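Local coordinates for putative uncharacterized protein (Ustilago maydis, PDB 4GNX) that probably works as the large subunit of replication protein A, binding single-stranded DNA through a series of OB-fold domains, at residues L148-S153 with Q157-K162; G203-D208 with M269-T274; N305-A310 with G375-L380. All coordinates share one frame; numbering follows the deposited sequence.

Contact 1: residues L148-S153 with Q157-K162. With nucleotides of chain G.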
# COMPACT_ATOMS: atom_id res chain seq x y z
N LEU C 148 -17.01 25.78 -10.34
CA LEU C 148 -16.25 24.78 -11.05
C LEU C 148 -14.80 25.22 -11.25
O LEU C 148 -14.54 26.28 -11.81
CB LEU C 148 -16.90 24.53 -12.41
CG LEU C 148 -16.39 23.38 -13.28
CD1 LEU C 148 -17.55 22.81 -14.07
CD2 LEU C 148 -15.25 23.80 -14.21
N SER C 149 -13.86 24.38 -10.80
CA SER C 149 -12.44 24.63 -11.00
C SER C 149 -11.82 23.58 -11.91
O SER C 149 -12.12 22.39 -11.80
CB SER C 149 -11.70 24.66 -9.67
OG SER C 149 -11.69 23.37 -9.07
N GLU C 150 -10.96 24.05 -12.80
CA GLU C 150 -10.26 23.17 -13.71
C GLU C 150 -8.79 23.13 -13.36
O GLU C 150 -8.12 24.16 -13.37
CB GLU C 150 -10.44 23.62 -15.16
CG GLU C 150 -9.73 22.71 -16.15
CD GLU C 150 -10.36 22.74 -17.53
OE1 GLU C 150 -11.57 23.06 -17.64
OE2 GLU C 150 -9.63 22.44 -18.51
N ILE C 151 -8.30 21.94 -13.05
CA ILE C 151 -6.90 21.76 -12.69
C ILE C 151 -6.30 20.56 -13.39
O ILE C 151 -6.91 19.49 -13.44
CB ILE C 151 -6.69 21.57 -11.17
CG1 ILE C 151 -8.02 21.64 -10.39
CG2 ILE C 151 -5.63 22.55 -10.67
CD1 ILE C 151 -8.82 20.35 -10.36
N VAL C 152 -5.09 20.77 -13.93
CA VAL C 152 -4.21 19.70 -14.42
C VAL C 152 -3.57 19.02 -13.21
O VAL C 152 -2.76 19.62 -12.50
CB VAL C 152 -3.09 20.23 -15.36
CG1 VAL C 152 -2.07 19.15 -15.66
CG2 VAL C 152 -3.67 20.79 -16.65
N SER C 153 -3.97 17.77 -12.98
CA SER C 153 -3.39 16.98 -11.92
C SER C 153 -1.94 16.71 -12.26
O SER C 153 -1.63 16.30 -13.38
CB SER C 153 -4.14 15.66 -11.76
OG SER C 153 -4.26 14.99 -13.00
N GLN C 157 -1.43 14.54 -15.65
CA GLN C 157 -1.01 15.54 -16.65
C GLN C 157 -2.09 15.76 -17.71
O GLN C 157 -1.80 15.95 -18.90
CB GLN C 157 0.37 15.24 -17.27
CG GLN C 157 1.55 15.35 -16.31
CD GLN C 157 1.94 16.78 -15.99
OE1 GLN C 157 1.12 17.70 -16.03
NE2 GLN C 157 3.22 16.97 -15.66
N ARG C 158 -3.34 15.75 -17.25
CA ARG C 158 -4.53 15.99 -18.08
C ARG C 158 -5.56 16.80 -17.28
O ARG C 158 -5.83 16.46 -16.13
CB ARG C 158 -5.14 14.66 -18.53
CG ARG C 158 -4.45 13.98 -19.71
CD ARG C 158 -5.20 12.73 -20.16
NE ARG C 158 -4.94 11.57 -19.32
CZ ARG C 158 -5.69 11.18 -18.28
NH1 ARG C 158 -6.77 11.87 -17.93
NH2 ARG C 158 -5.35 10.10 -17.59
N PRO C 159 -6.16 17.85 -17.90
CA PRO C 159 -7.09 18.75 -17.19
C PRO C 159 -8.23 18.00 -16.50
O PRO C 159 -8.61 16.92 -16.96
CB PRO C 159 -7.66 19.63 -18.32
CG PRO C 159 -6.65 19.57 -19.40
CD PRO C 159 -6.04 18.20 -19.33
N VAL C 160 -8.75 18.56 -15.41
CA VAL C 160 -9.88 17.93 -14.69
C VAL C 160 -10.92 18.94 -14.19
O VAL C 160 -10.58 19.93 -13.54
CB VAL C 160 -9.42 17.10 -13.47
CG1 VAL C 160 -10.52 16.14 -13.05
CG2 VAL C 160 -8.13 16.33 -13.75
N GLN C 161 -12.19 18.67 -14.49
CA GLN C 161 -13.30 19.45 -13.94
C GLN C 161 -13.61 19.03 -12.50
O GLN C 161 -13.67 17.84 -12.20
CB GLN C 161 -14.56 19.34 -14.80
CG GLN C 161 -14.67 20.36 -15.92
CD GLN C 161 -13.85 20.01 -17.15
OE1 GLN C 161 -13.63 18.83 -17.46
NE2 GLN C 161 -13.40 21.03 -17.87
N LYS C 162 -13.84 20.02 -11.64
CA LYS C 162 -14.01 19.77 -10.22
C LYS C 162 -15.04 20.73 -9.64
O LYS C 162 -15.10 21.88 -10.07
CB LYS C 162 -12.67 19.97 -9.53
CG LYS C 162 -12.60 19.42 -8.12
CD LYS C 162 -11.73 20.27 -7.23
CE LYS C 162 -12.23 20.17 -5.80
NZ LYS C 162 -11.35 20.88 -4.84
P DT G 6 -8.53 9.54 -6.50
OP1 DT G 6 -7.47 8.85 -5.71
OP2 DT G 6 -9.81 9.90 -5.83
O5' DT G 6 -7.88 10.86 -7.12
C5' DT G 6 -6.51 10.87 -7.59
C4' DT G 6 -6.33 11.85 -8.72
O4' DT G 6 -7.27 11.58 -9.79
C3' DT G 6 -6.51 13.32 -8.34
O3' DT G 6 -5.41 14.08 -8.86
C2' DT G 6 -7.84 13.71 -8.95
C1' DT G 6 -8.03 12.74 -10.11
N1 DT G 6 -9.43 12.31 -10.33
C2 DT G 6 -10.05 12.64 -11.51
O2 DT G 6 -9.51 13.28 -12.40
N3 DT G 6 -11.34 12.20 -11.62
C4 DT G 6 -12.06 11.47 -10.69
O4 DT G 6 -13.22 11.15 -10.93
C5 DT G 6 -11.34 11.16 -9.48
C7 DT G 6 -12.04 10.37 -8.41
C6 DT G 6 -10.08 11.59 -9.36
P DT G 7 -4.45 14.78 -7.80
OP1 DT G 7 -3.23 15.27 -8.50
OP2 DT G 7 -4.31 13.85 -6.66
O5' DT G 7 -5.33 16.03 -7.36
C5' DT G 7 -5.78 17.01 -8.32
C4' DT G 7 -6.47 18.16 -7.63
O4' DT G 7 -7.70 17.72 -7.01
C3' DT G 7 -5.68 18.85 -6.52
O3' DT G 7 -6.03 20.23 -6.52
C2' DT G 7 -6.18 18.16 -5.26
C1' DT G 7 -7.64 17.91 -5.61
N1 DT G 7 -8.28 16.74 -4.97
C2 DT G 7 -9.52 16.92 -4.40
O2 DT G 7 -10.08 18.00 -4.37
N3 DT G 7 -10.08 15.79 -3.87
C4 DT G 7 -9.54 14.52 -3.86
O4 DT G 7 -10.16 13.59 -3.34
C5 DT G 7 -8.24 14.40 -4.48
C7 DT G 7 -7.57 13.06 -4.51
C6 DT G 7 -7.68 15.50 -5.01
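The hairpin of L148-S153 and Q157-K162 begins loosely, with Q157 N giving a weak bond to S153 O where the chain comes out of the turn. The Q157 side chain folds back at chi2 (-76°) and sets OE1 against CG1 of V152, 3.5 Å away. R158 points away from the partner strand and makes a long, weak ion pair with a DNA phosphate. P159 follows on the face that also carries V152 and E150: its CB lies 3.4 Å from OE2 of E150, and the two side chains run alongside each other. At V160 the better of two backbone bonds is I151 N to V160 O at 3.1 Å; the return bond from V160 N is weak. V160 points to the face it shares with S149, I151 and K162, where its branches lie against O2 of the DT6 base of chain G and the side chain also packs on W180. This antiparallel pairing of strands 135-152 and 159-168 forms one hairpin of an OB-fold, in which S153, at the mouth of the turn, and the face carrying V160 and K162 meet the DNA. Q161 returns to the side of E150, whose extended chain runs beside it; OE1 of E150 and NE2 of Q161 are close, but the carboxylate and amide planes stand 80° apart and the angle is too poor for a hydrogen bond. K162 O accepts from S149 N at 2.9 Å, and K162 CB and CD pass S149 OG. The end of this lysine leads away from the hairpin: NZ makes a salt bridge with E164 and a weak bond of 3.2 Å to O2 of DT7 of chain G.

Contact 2: residues G203-D208 with M269-T274. With nucleotides of chain G.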
# COMPACT_ATOMS: atom_id res chain seq x y z
N GLY C 203 -21.41 4.92 -2.15
CA GLY C 203 -20.00 4.64 -2.43
C GLY C 203 -19.18 5.89 -2.66
O GLY C 203 -18.89 6.24 -3.80
N VAL C 204 -18.83 6.57 -1.58
CA VAL C 204 -18.11 7.83 -1.66
C VAL C 204 -16.78 7.66 -0.91
O VAL C 204 -16.72 6.93 0.08
CB VAL C 204 -18.98 8.95 -1.07
CG1 VAL C 204 -18.18 10.18 -0.68
CG2 VAL C 204 -20.06 9.32 -2.06
N LYS C 205 -15.72 8.31 -1.40
CA LYS C 205 -14.40 8.21 -0.77
C LYS C 205 -14.28 9.17 0.39
O LYS C 205 -14.63 10.34 0.26
CB LYS C 205 -13.28 8.46 -1.77
CG LYS C 205 -11.91 8.05 -1.23
CD LYS C 205 -10.74 8.53 -2.09
CE LYS C 205 -10.70 10.05 -2.23
NZ LYS C 205 -9.52 10.50 -3.01
N VAL C 206 -13.78 8.67 1.52
CA VAL C 206 -13.48 9.51 2.69
C VAL C 206 -12.02 9.97 2.68
O VAL C 206 -11.09 9.16 2.82
CB VAL C 206 -13.78 8.76 4.00
CG1 VAL C 206 -13.31 9.58 5.21
CG2 VAL C 206 -15.26 8.43 4.11
N GLY C 207 -11.82 11.28 2.48
CA GLY C 207 -10.50 11.90 2.63
C GLY C 207 -10.38 12.58 3.99
O GLY C 207 -11.39 12.82 4.67
N ASP C 208 -9.14 12.89 4.38
CA ASP C 208 -8.89 13.48 5.69
C ASP C 208 -8.52 14.96 5.62
O ASP C 208 -8.15 15.57 6.63
CB ASP C 208 -7.84 12.67 6.45
CG ASP C 208 -6.43 12.96 5.99
OD1 ASP C 208 -5.51 12.82 6.82
OD2 ASP C 208 -6.24 13.35 4.82
N MET C 269 -4.21 14.95 2.73
CA MET C 269 -3.12 15.91 3.03
C MET C 269 -1.78 15.20 3.13
O MET C 269 -1.23 15.07 4.22
CB MET C 269 -3.39 16.59 4.37
CG MET C 269 -4.60 17.49 4.43
SD MET C 269 -4.93 18.03 6.12
CE MET C 269 -5.65 19.65 5.86
N ALA C 270 -1.25 14.77 1.99
CA ALA C 270 -0.07 13.91 1.95
C ALA C 270 -0.45 12.50 1.48
O ALA C 270 -0.27 11.53 2.21
CB ALA C 270 0.64 13.86 3.30
N GLU C 271 -0.96 12.41 0.25
CA GLU C 271 -1.22 11.13 -0.41
C GLU C 271 0.05 10.26 -0.45
O GLU C 271 1.17 10.80 -0.56
CB GLU C 271 -1.72 11.38 -1.83
CG GLU C 271 -3.10 12.02 -1.92
CD GLU C 271 -4.22 11.02 -1.66
OE1 GLU C 271 -3.93 9.79 -1.53
OE2 GLU C 271 -5.40 11.48 -1.59
N ARG C 272 -0.11 8.93 -0.35
CA ARG C 272 1.05 8.05 -0.49
C ARG C 272 1.61 8.11 -1.91
O ARG C 272 0.85 8.17 -2.88
CB ARG C 272 0.77 6.60 -0.08
CG ARG C 272 1.90 6.02 0.76
CD ARG C 272 2.32 4.58 0.40
NE ARG C 272 1.49 3.49 0.95
CZ ARG C 272 0.62 3.58 1.96
NH1 ARG C 272 0.42 4.72 2.62
NH2 ARG C 272 -0.07 2.51 2.32
N ARG C 273 2.93 8.13 -2.02
CA ARG C 273 3.61 8.25 -3.31
C ARG C 273 4.82 7.33 -3.35
O ARG C 273 5.29 6.88 -2.32
CB ARG C 273 4.05 9.70 -3.53
CG ARG C 273 2.91 10.68 -3.78
CD ARG C 273 2.64 10.82 -5.27
NE ARG C 273 1.32 11.36 -5.58
CZ ARG C 273 0.34 10.66 -6.15
NH1 ARG C 273 0.54 9.38 -6.47
NH2 ARG C 273 -0.83 11.24 -6.41
N THR C 274 5.30 7.02 -4.53
CA THR C 274 6.61 6.38 -4.63
C THR C 274 7.63 7.47 -4.98
O THR C 274 7.27 8.55 -5.46
CB THR C 274 6.63 5.24 -5.67
OG1 THR C 274 6.58 5.80 -7.00
CG2 THR C 274 5.45 4.31 -5.45
P DT G 7 -4.45 14.78 -7.80
OP1 DT G 7 -3.23 15.27 -8.50
OP2 DT G 7 -4.31 13.85 -6.66
O5' DT G 7 -5.33 16.03 -7.36
C5' DT G 7 -5.78 17.01 -8.32
C4' DT G 7 -6.47 18.16 -7.63
O4' DT G 7 -7.70 17.72 -7.01
C3' DT G 7 -5.68 18.85 -6.52
O3' DT G 7 -6.03 20.23 -6.52
C2' DT G 7 -6.18 18.16 -5.26
C1' DT G 7 -7.64 17.91 -5.61
N1 DT G 7 -8.28 16.74 -4.97
C2 DT G 7 -9.52 16.92 -4.40
O2 DT G 7 -10.08 18.00 -4.37
N3 DT G 7 -10.08 15.79 -3.87
C4 DT G 7 -9.54 14.52 -3.86
O4 DT G 7 -10.16 13.59 -3.34
C5 DT G 7 -8.24 14.40 -4.48
C7 DT G 7 -7.57 13.06 -4.51
C6 DT G 7 -7.68 15.50 -5.01
P DT G 6 -8.53 9.54 -6.50
OP1 DT G 6 -7.47 8.85 -5.71
OP2 DT G 6 -9.81 9.90 -5.83
O5' DT G 6 -7.88 10.86 -7.12
C5' DT G 6 -6.51 10.87 -7.59
C4' DT G 6 -6.33 11.85 -8.72
O4' DT G 6 -7.27 11.58 -9.79
C3' DT G 6 -6.51 13.32 -8.34
O3' DT G 6 -5.41 14.08 -8.86
C2' DT G 6 -7.84 13.71 -8.95
C1' DT G 6 -8.03 12.74 -10.11
N1 DT G 6 -9.43 12.31 -10.33
C2 DT G 6 -10.05 12.64 -11.51
O2 DT G 6 -9.51 13.28 -12.40
N3 DT G 6 -11.34 12.20 -11.62
C4 DT G 6 -12.06 11.47 -10.69
O4 DT G 6 -13.22 11.15 -10.93
C5 DT G 6 -11.34 11.16 -9.48
C7 DT G 6 -12.04 10.37 -8.41
C6 DT G 6 -10.08 11.59 -9.36
P DT G 9 -4.32 24.73 -0.72
OP1 DT G 9 -5.77 24.59 -0.42
OP2 DT G 9 -3.79 26.04 -1.19
O5' DT G 9 -3.48 24.30 0.57
C5' DT G 9 -3.68 24.96 1.84
C4' DT G 9 -3.40 23.99 2.97
O4' DT G 9 -3.32 22.64 2.43
C3' DT G 9 -2.08 24.22 3.72
O3' DT G 9 -2.25 23.97 5.13
C2' DT G 9 -1.16 23.17 3.13
C1' DT G 9 -2.13 22.03 2.89
N1 DT G 9 -1.73 21.00 1.91
C2 DT G 9 -1.70 19.70 2.34
O2 DT G 9 -1.99 19.37 3.48
N3 DT G 9 -1.32 18.78 1.39
C4 DT G 9 -0.97 19.04 0.08
O4 DT G 9 -0.64 18.12 -0.66
C5 DT G 9 -1.01 20.44 -0.31
C7 DT G 9 -0.65 20.81 -1.71
C6 DT G 9 -1.38 21.33 0.62
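The side-chain ends of K205, on strand 198-207, and E271, in the loop at M269-T274, approach each other, but NZ of K205 and OE2 of E271 stay 4.5 Å apart, beyond salt-bridge range. Both turn to other partners. The lysine starts with CG anti to the backbone N (chi1 -167°) and bends at chi3, which brings NZ to two acceptors of chain G: OP2 of DT6 at 2.9 Å and O4 of DT7 at 3.2 Å. The glutamate bends at chi2, its OE2 lying 4.0 Å from the C7 methyl of DT7 and accepting a hydrogen bond from N268 N. The base of DT7 thus has the lysine at its carbonyl and the glutamate by its methyl group.

Further along, D208 extends its carboxylate to the loop backbone, with OD2 receiving a weak bond from M269 N at 3.3 Å. The side chain of M269 runs off from that bond and lays CB and CG against O2 of the DT9 base of chain G. Beyond, OP2 of DT7 lies at the edge of the R273 guanidinium, near its plane.

Strand 198-207 belongs to an OB-fold, whereas the loop runs on to helix 275-280, E271 being hydrogen-bonded through its backbone to N293 of strand 290-310. Little protein surface is shared directly, and the firmest bonds run from K205 to nucleotides, consistent with the DNA helping to bring the two parts together and E271 probably adding a mild electrostatic pull on the lysine.

Contact 3: residues N305-A310 with G375-L380; sequences NLYYTA and GELHKL. With nucleotides of chain G.
The rings of Y307 and H378 meet obliquely, with their planes 82° apart and their centroids separated by 5.7 Å. The tyrosine puts CZ and OH at the edge of the imidazole, with OH 3.2 Å from CD2 of H378. At the edge of the phenol ring itself, near its plane, comes CD1 of L377, 3.9 Å from CE2 of Y307. The same methyl meets CD1 of L306 at 3.5 Å, the two leucines crossing at about a right angle, and L377 also rests on F388. The ring of H378 is stacked in turn with that of Y342 on the neighbouring strand.

The next residue, Y308, turns its ring to the DNA. One face carries C5' of DT14 of chain G, offset toward the rim, and OH of Y308, hydrogen-bonded to N317 O, lies by the sugar of DT13 of chain G. Strand 307-310 thus faces helix on one side and DNA on the other before the chain enters the zinc site at C311. Helix 374-381 lies in the helical connection between strands 355-362 and 398-411, the position of the helix that packs against the barrel in an OB-fold.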
# COMPACT_ATOMS: atom_id res chain seq x y z
N ASN C 305 28.76 15.98 9.91
CA ASN C 305 27.77 16.98 10.25
C ASN C 305 26.37 16.43 10.57
O ASN C 305 25.36 17.02 10.22
CB ASN C 305 27.71 18.05 9.16
CG ASN C 305 27.19 19.37 9.67
OD1 ASN C 305 26.17 19.87 9.19
ND2 ASN C 305 27.88 19.95 10.67
N LEU C 306 26.33 15.29 11.24
CA LEU C 306 25.08 14.66 11.66
C LEU C 306 24.37 15.54 12.68
O LEU C 306 23.15 15.63 12.71
CB LEU C 306 25.37 13.31 12.30
CG LEU C 306 24.51 12.08 12.00
CD1 LEU C 306 24.95 10.96 12.92
CD2 LEU C 306 23.00 12.31 12.12
N TYR C 307 25.16 16.16 13.55
CA TYR C 307 24.62 17.00 14.58
C TYR C 307 25.43 18.27 14.78
O TYR C 307 26.61 18.33 14.43
CB TYR C 307 24.48 16.23 15.90
CG TYR C 307 25.74 15.56 16.35
CD1 TYR C 307 26.79 16.29 16.93
CD2 TYR C 307 25.89 14.18 16.23
CE1 TYR C 307 27.95 15.68 17.36
CE2 TYR C 307 27.05 13.55 16.67
CZ TYR C 307 28.07 14.31 17.23
OH TYR C 307 29.21 13.70 17.66
N TYR C 308 24.77 19.29 15.30
CA TYR C 308 25.38 20.56 15.57
C TYR C 308 25.29 20.82 17.05
O TYR C 308 24.47 20.20 17.75
CB TYR C 308 24.73 21.69 14.75
CG TYR C 308 23.32 22.07 15.17
CD1 TYR C 308 23.07 23.23 15.90
CD2 TYR C 308 22.24 21.25 14.82
CE1 TYR C 308 21.78 23.57 16.29
CE2 TYR C 308 20.95 21.58 15.20
CZ TYR C 308 20.72 22.72 15.93
OH TYR C 308 19.44 23.00 16.28
N THR C 309 26.16 21.71 17.53
CA THR C 309 26.16 22.15 18.93
C THR C 309 25.16 23.30 19.10
O THR C 309 25.29 24.35 18.47
CB THR C 309 27.55 22.64 19.38
OG1 THR C 309 27.93 23.77 18.58
CG2 THR C 309 28.60 21.55 19.24
N ALA C 310 24.17 23.08 19.96
CA ALA C 310 23.02 24.00 20.11
C ALA C 310 22.89 24.67 21.48
O ALA C 310 23.47 24.22 22.47
CB ALA C 310 21.72 23.28 19.73
N GLY C 375 23.11 13.76 21.90
CA GLY C 375 24.04 13.77 23.02
C GLY C 375 24.65 12.40 23.24
O GLY C 375 25.87 12.27 23.40
N GLU C 376 23.79 11.38 23.23
CA GLU C 376 24.21 9.99 23.45
C GLU C 376 25.14 9.51 22.33
O GLU C 376 26.11 8.76 22.56
CB GLU C 376 22.98 9.07 23.53
CG GLU C 376 22.07 9.25 24.73
CD GLU C 376 20.77 8.43 24.64
OE1 GLU C 376 19.93 8.72 23.75
OE2 GLU C 376 20.58 7.50 25.46
N LEU C 377 24.84 9.94 21.12
CA LEU C 377 25.65 9.60 19.97
C LEU C 377 27.05 10.19 20.09
O LEU C 377 28.05 9.50 19.86
CB LEU C 377 24.99 10.13 18.71
CG LEU C 377 24.99 9.22 17.49
CD1 LEU C 377 25.28 10.07 16.28
CD2 LEU C 377 25.98 8.07 17.60
N HIS C 378 27.09 11.47 20.47
CA HIS C 378 28.31 12.25 20.63
C HIS C 378 29.26 11.58 21.58
O HIS C 378 30.43 11.40 21.27
CB HIS C 378 27.95 13.64 21.12
CG HIS C 378 29.13 14.55 21.31
ND1 HIS C 378 29.59 14.89 22.52
CD2 HIS C 378 29.96 15.17 20.38
CE1 HIS C 378 30.67 15.69 22.38
NE2 HIS C 378 30.89 15.86 21.07
N LYS C 379 28.75 11.20 22.74
CA LYS C 379 29.54 10.52 23.75
C LYS C 379 30.11 9.21 23.22
O LYS C 379 31.26 8.85 23.48
CB LYS C 379 28.65 10.26 24.96
CG LYS C 379 29.40 9.90 26.23
CD LYS C 379 28.40 9.65 27.34
CE LYS C 379 28.87 8.52 28.24
NZ LYS C 379 27.78 7.52 28.36
N LEU C 380 29.28 8.50 22.46
CA LEU C 380 29.65 7.22 21.87
C LEU C 380 30.79 7.39 20.89
O LEU C 380 31.66 6.52 20.79
CB LEU C 380 28.44 6.61 21.19
CG LEU C 380 28.56 5.18 20.62
CD1 LEU C 380 28.74 4.15 21.72
CD2 LEU C 380 27.33 4.86 19.78
P DT G 13 15.73 28.00 16.18
OP1 DT G 13 16.73 27.68 17.22
OP2 DT G 13 15.34 29.42 15.97
O5' DT G 13 16.22 27.39 14.78
C5' DT G 13 17.62 27.30 14.43
C4' DT G 13 18.06 25.85 14.35
O4' DT G 13 16.96 24.98 14.65
C3' DT G 13 18.55 25.39 12.98
O3' DT G 13 19.97 25.48 12.94
C2' DT G 13 18.23 23.90 12.96
C1' DT G 13 17.20 23.70 14.07
N1 DT G 13 15.92 23.18 13.60
C2 DT G 13 15.28 22.20 14.33
O2 DT G 13 15.74 21.72 15.36
N3 DT G 13 14.08 21.79 13.81
C4 DT G 13 13.46 22.26 12.66
O4 DT G 13 12.38 21.79 12.32
C5 DT G 13 14.19 23.28 11.94
C7 DT G 13 13.61 23.85 10.69
C6 DT G 13 15.36 23.69 12.44
P DT G 14 20.66 26.74 12.28
OP1 DT G 14 20.95 27.68 13.39
OP2 DT G 14 19.88 27.19 11.10
O5' DT G 14 21.98 26.01 11.77
C5' DT G 14 22.58 24.96 12.55
C4' DT G 14 23.77 24.40 11.81
O4' DT G 14 23.34 23.29 11.00
C3' DT G 14 24.43 25.39 10.85
O3' DT G 14 25.85 25.28 10.82
C2' DT G 14 23.84 25.04 9.50
C1' DT G 14 23.47 23.57 9.62
N1 DT G 14 22.18 23.26 8.97
C2 DT G 14 22.18 22.37 7.91
O2 DT G 14 23.19 21.80 7.52
N3 DT G 14 20.95 22.15 7.35
C4 DT G 14 19.75 22.73 7.71
O4 DT G 14 18.72 22.43 7.11
C5 DT G 14 19.82 23.66 8.82
C7 DT G 14 18.57 24.34 9.28
C6 DT G 14 21.02 23.88 9.38

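Contacts 1 and 2 reach one sheet, since strands 135-152 and 198-207 are neighbours in it; their centres are about 17 Å apart and their nearest atoms about 8 Å. Contact 3 belongs to the C-terminal OB domain, its centre about 48 Å from that of contact 1 and 38 Å from that of contact 2. Contact 1 is a surface hairpin held by backbone bonds, whereas contacts 2 and 3 are partly buried. Contact 2 is small and polar and joins an OB strand to the linker, while contact 3 is aromatic and apolar. DT6 and DT7 touch both contacts 1 and 2; contact 3 meets DT13 and DT14, further along the same DNA strand.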